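Local coordinates for PROTEIN (hypothetical protein EF0366) (Enterococcus faecalis, PDB 1VPY) that is of unknown function but belongs to the DUF72 family and adopts a TIM-type alpha/beta barrel fold, at residues G17-S22 / E46-Y51. Numbering follows the deposited sequence.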
ATOM      1  N   GLY A  17       5.846   8.491  -2.834  1.00 40.44           N
ATOM      2  CA  GLY A  17       6.751   7.398  -3.150  1.00 40.18           C
ATOM      3  C   GLY A  17       6.369   6.578  -4.360  1.00 39.80           C
ATOM      4  O   GLY A  17       5.298   6.759  -4.931  1.00 40.00           O
ATOM      5  N   LEU A  18       7.263   5.670  -4.738  1.00 39.57           N
ATOM      6  CA  LEU A  18       7.066   4.795  -5.892  1.00 39.32           C
ATOM      7  C   LEU A  18       7.247   3.336  -5.506  1.00 39.39           C
ATOM      8  O   LEU A  18       7.594   3.013  -4.372  1.00 39.29           O
ATOM      9  CB  LEU A  18       8.071   5.119  -7.005  1.00 38.97           C
ATOM     10  CG  LEU A  18       8.365   6.558  -7.407  1.00 38.28           C
ATOM     11  CD1 LEU A  18       9.548   6.597  -8.348  1.00 37.33           C
ATOM     12  CD2 LEU A  18       7.147   7.187  -8.043  1.00 37.97           C
ATOM     13  N   THR A  19       7.015   2.467  -6.478  1.00 39.74           N
ATOM     14  CA  THR A  19       7.348   1.057  -6.382  1.00 39.90           C
ATOM     15  C   THR A  19       8.687   0.797  -7.067  1.00 40.33           C
ATOM     16  O   THR A  19       9.512   0.018  -6.574  1.00 40.14           O
ATOM     17  CB  THR A  19       6.270   0.221  -7.068  1.00 39.58           C
ATOM     18  OG1 THR A  19       5.012   0.497  -6.451  1.00 39.04           O
ATOM     19  CG2 THR A  19       6.579  -1.256  -6.944  1.00 40.05           C
ATOM     20  N   SER A  20       8.882   1.458  -8.208  1.00 41.02           N
ATOM     21  CA  SER A  20      10.063   1.267  -9.034  1.00 41.93           C
ATOM     22  C   SER A  20      11.199   2.220  -8.690  1.00 42.27           C
ATOM     23  O   SER A  20      11.625   3.031  -9.523  1.00 42.37           O
ATOM     24  CB  SER A  20       9.714   1.360 -10.522  1.00 41.98           C
ATOM     25  OG  SER A  20       8.825   0.320 -10.882  1.00 43.11           O
ATOM     26  N   PHE A  21      11.680   2.120  -7.452  1.00 42.67           N
ATOM     27  CA  PHE A  21      13.021   2.593  -7.127  1.00 43.02           C
ATOM     28  C   PHE A  21      13.960   1.856  -8.083  1.00 43.03           C
ATOM     29  O   PHE A  21      14.986   2.392  -8.492  1.00 43.12           O
ATOM     30  CB  PHE A  21      13.384   2.341  -5.643  1.00 43.16           C
ATOM     31  CG  PHE A  21      13.689   0.900  -5.308  1.00 43.31           C
ATOM     32  CD1 PHE A  21      12.661  -0.006  -5.053  1.00 43.86           C
ATOM     33  CD2 PHE A  21      15.004   0.454  -5.241  1.00 43.11           C
ATOM     34  CE1 PHE A  21      12.941  -1.336  -4.748  1.00 43.81           C
ATOM     35  CE2 PHE A  21      15.293  -0.871  -4.937  1.00 43.57           C
ATOM     36  CZ  PHE A  21      14.260  -1.769  -4.691  1.00 43.58           C
ATOM     37  N   SER A  22      13.559   0.629  -8.434  1.00 43.12           N
ATOM     38  CA  SER A  22      14.167  -0.196  -9.486  1.00 43.10           C
ATOM     39  C   SER A  22      15.701  -0.186  -9.494  1.00 43.07           C
ATOM     40  O   SER A  22      16.328   0.456 -10.338  1.00 43.02           O
ATOM     41  CB  SER A  22      13.604   0.198 -10.859  1.00 43.03           C
ATOM     42  OG  SER A  22      13.700  -0.879 -11.768  1.00 42.78           O
ATOM     43  N   GLU A  46       7.587   2.000  -1.841  1.00 41.23           N
ATOM     44  CA  GLU A  46       6.931   0.717  -1.692  1.00 42.46           C
ATOM     45  C   GLU A  46       7.818  -0.344  -2.299  1.00 43.55           C
ATOM     46  O   GLU A  46       8.231  -0.235  -3.451  1.00 43.56           O
ATOM     47  CB  GLU A  46       5.566   0.686  -2.359  1.00 42.24           C
ATOM     48  CG  GLU A  46       4.875  -0.665  -2.206  1.00 42.21           C
ATOM     49  CD  GLU A  46       3.577  -0.741  -2.965  1.00 41.64           C
ATOM     50  OE1 GLU A  46       2.762   0.192  -2.856  1.00 41.99           O
ATOM     51  OE2 GLU A  46       3.365  -1.736  -3.677  1.00 42.00           O
HETATM   52  N   MSE A  47       8.116  -1.367  -1.511  1.00 44.80           N
HETATM   53  CA  MSE A  47       8.909  -2.474  -1.993  1.00 46.62           C
HETATM   54  C   MSE A  47       8.045  -3.707  -2.124  1.00 45.57           C
HETATM   55  O   MSE A  47       7.410  -4.140  -1.158  1.00 45.36           O
HETATM   56  CB  MSE A  47      10.089  -2.715  -1.074  1.00 46.12           C
HETATM   57  CG  MSE A  47      11.050  -1.550  -1.069  1.00 48.03           C
HETATM   58 SE   MSE A  47      12.715  -1.977  -0.169  1.00 53.10          SE
HETATM   59  CE  MSE A  47      13.490  -3.322  -1.454  1.00 51.89           C
ATOM     60  N   ASP A  48       8.022  -4.248  -3.340  1.00 45.20           N
ATOM     61  CA  ASP A  48       7.209  -5.405  -3.675  1.00 44.83           C
ATOM     62  C   ASP A  48       8.001  -6.704  -3.634  1.00 44.38           C
ATOM     63  O   ASP A  48       7.437  -7.783  -3.724  1.00 44.03           O
ATOM     64  CB  ASP A  48       6.592  -5.204  -5.053  1.00 44.98           C
ATOM     65  CG  ASP A  48       5.518  -4.133  -5.059  1.00 46.19           C
ATOM     66  OD1 ASP A  48       5.174  -3.598  -3.982  1.00 47.00           O
ATOM     67  OD2 ASP A  48       5.008  -3.823  -6.152  1.00 48.71           O
ATOM     68  N   THR A  49       9.314  -6.575  -3.475  1.00 44.15           N
ATOM     69  CA  THR A  49      10.253  -7.694  -3.502  1.00 43.88           C
ATOM     70  C   THR A  49       9.851  -8.911  -2.649  1.00 43.64           C
ATOM     71  O   THR A  49      10.017 -10.048  -3.084  1.00 43.46           O
ATOM     72  CB  THR A  49      11.686  -7.196  -3.153  1.00 43.84           C
ATOM     73  OG1 THR A  49      12.570  -8.305  -2.990  1.00 43.89           O
ATOM     74  CG2 THR A  49      11.676  -6.378  -1.884  1.00 44.25           C
ATOM     75  N   ALA A  50       9.308  -8.666  -1.456  1.00 43.57           N
ATOM     76  CA  ALA A  50       8.951  -9.739  -0.518  1.00 43.55           C
ATOM     77  C   ALA A  50       7.624 -10.423  -0.852  1.00 43.69           C
ATOM     78  O   ALA A  50       7.287 -11.461  -0.282  1.00 43.70           O
ATOM     79  CB  ALA A  50       8.945  -9.224   0.918  1.00 43.29           C
ATOM     80  N   TYR A  51       6.876  -9.834  -1.772  1.00 43.75           N
ATOM     81  CA  TYR A  51       5.656 -10.438  -2.276  1.00 43.98           C
ATOM     82  C   TYR A  51       5.981 -11.734  -3.010  1.00 44.05           C
ATOM     83  O   TYR A  51       5.177 -12.672  -3.013  1.00 44.05           O
ATOM     84  CB  TYR A  51       4.946  -9.457  -3.214  1.00 44.21           C
ATOM     85  CG  TYR A  51       3.670  -9.959  -3.851  1.00 44.72           C
ATOM     86  CD1 TYR A  51       2.453  -9.888  -3.172  1.00 45.36           C
ATOM     87  CD2 TYR A  51       3.675 -10.478  -5.146  1.00 45.05           C
ATOM     88  CE1 TYR A  51       1.275 -10.333  -3.762  1.00 45.16           C
ATOM     89  CE2 TYR A  51       2.506 -10.930  -5.742  1.00 45.35           C
ATOM     90  CZ  TYR A  51       1.312 -10.852  -5.045  1.00 45.07           C
ATOM     91  OH  TYR A  51       0.155 -11.294  -5.633  1.00 44.95           O
TER
HETATM   92  O   HOH W   1       9.665  -2.694  -5.383  1.00 39.72           O
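Leu18 and Glu46 join the first two parallel strands of the barrel, 13-18 and 44-47, near their C-terminal ends: Glu46 N donates to Leu18 O at 2.7 Å in an almost straight bond (173°). Beyond it the two backbone segments diverge. Thr19 CA still gives a CA-H...O contact to Glu46 O at 3.3 Å, and a water then spans the gap, donating to Thr19 O and accepting from Asp48 N, 3.0 Å from each.

The side chain of Glu46 starts with CB packed against Leu18 O at 3.7 Å. CG stands anti to the backbone N (chi1 180°), and the extended chain runs beside Thr19, both side chains pointing the same way. CD reaches 4.0 Å from Thr19 OG1, whose hydrogen-bond partner is Asn256 OD1, beyond the last strand. At the tip, OE2 forms a salt bridge with Arg204 of strand 201-205 and also lies 2.6 Å from Asp48 OD1. The Asp48 side chain crosses that of Thr19 at about a right angle, OD2 meeting the CG2 methyl.

Away from this polar cluster, the CE methyl of selenomethionine Met47, brought round by the bend at chi3 (68°), approaches Phe21 CZ to 3.7 Å. Its selenium completes an oblique Met-aromatic contact with the ring.

Two acid groups, a salt-bridged arginine and a threonine hydroxyl bonded to Asn256 thus gather at the C-terminal mouth of the barrel, where TIM barrels generally place their active sites; whether this cluster serves a reaction is unknown.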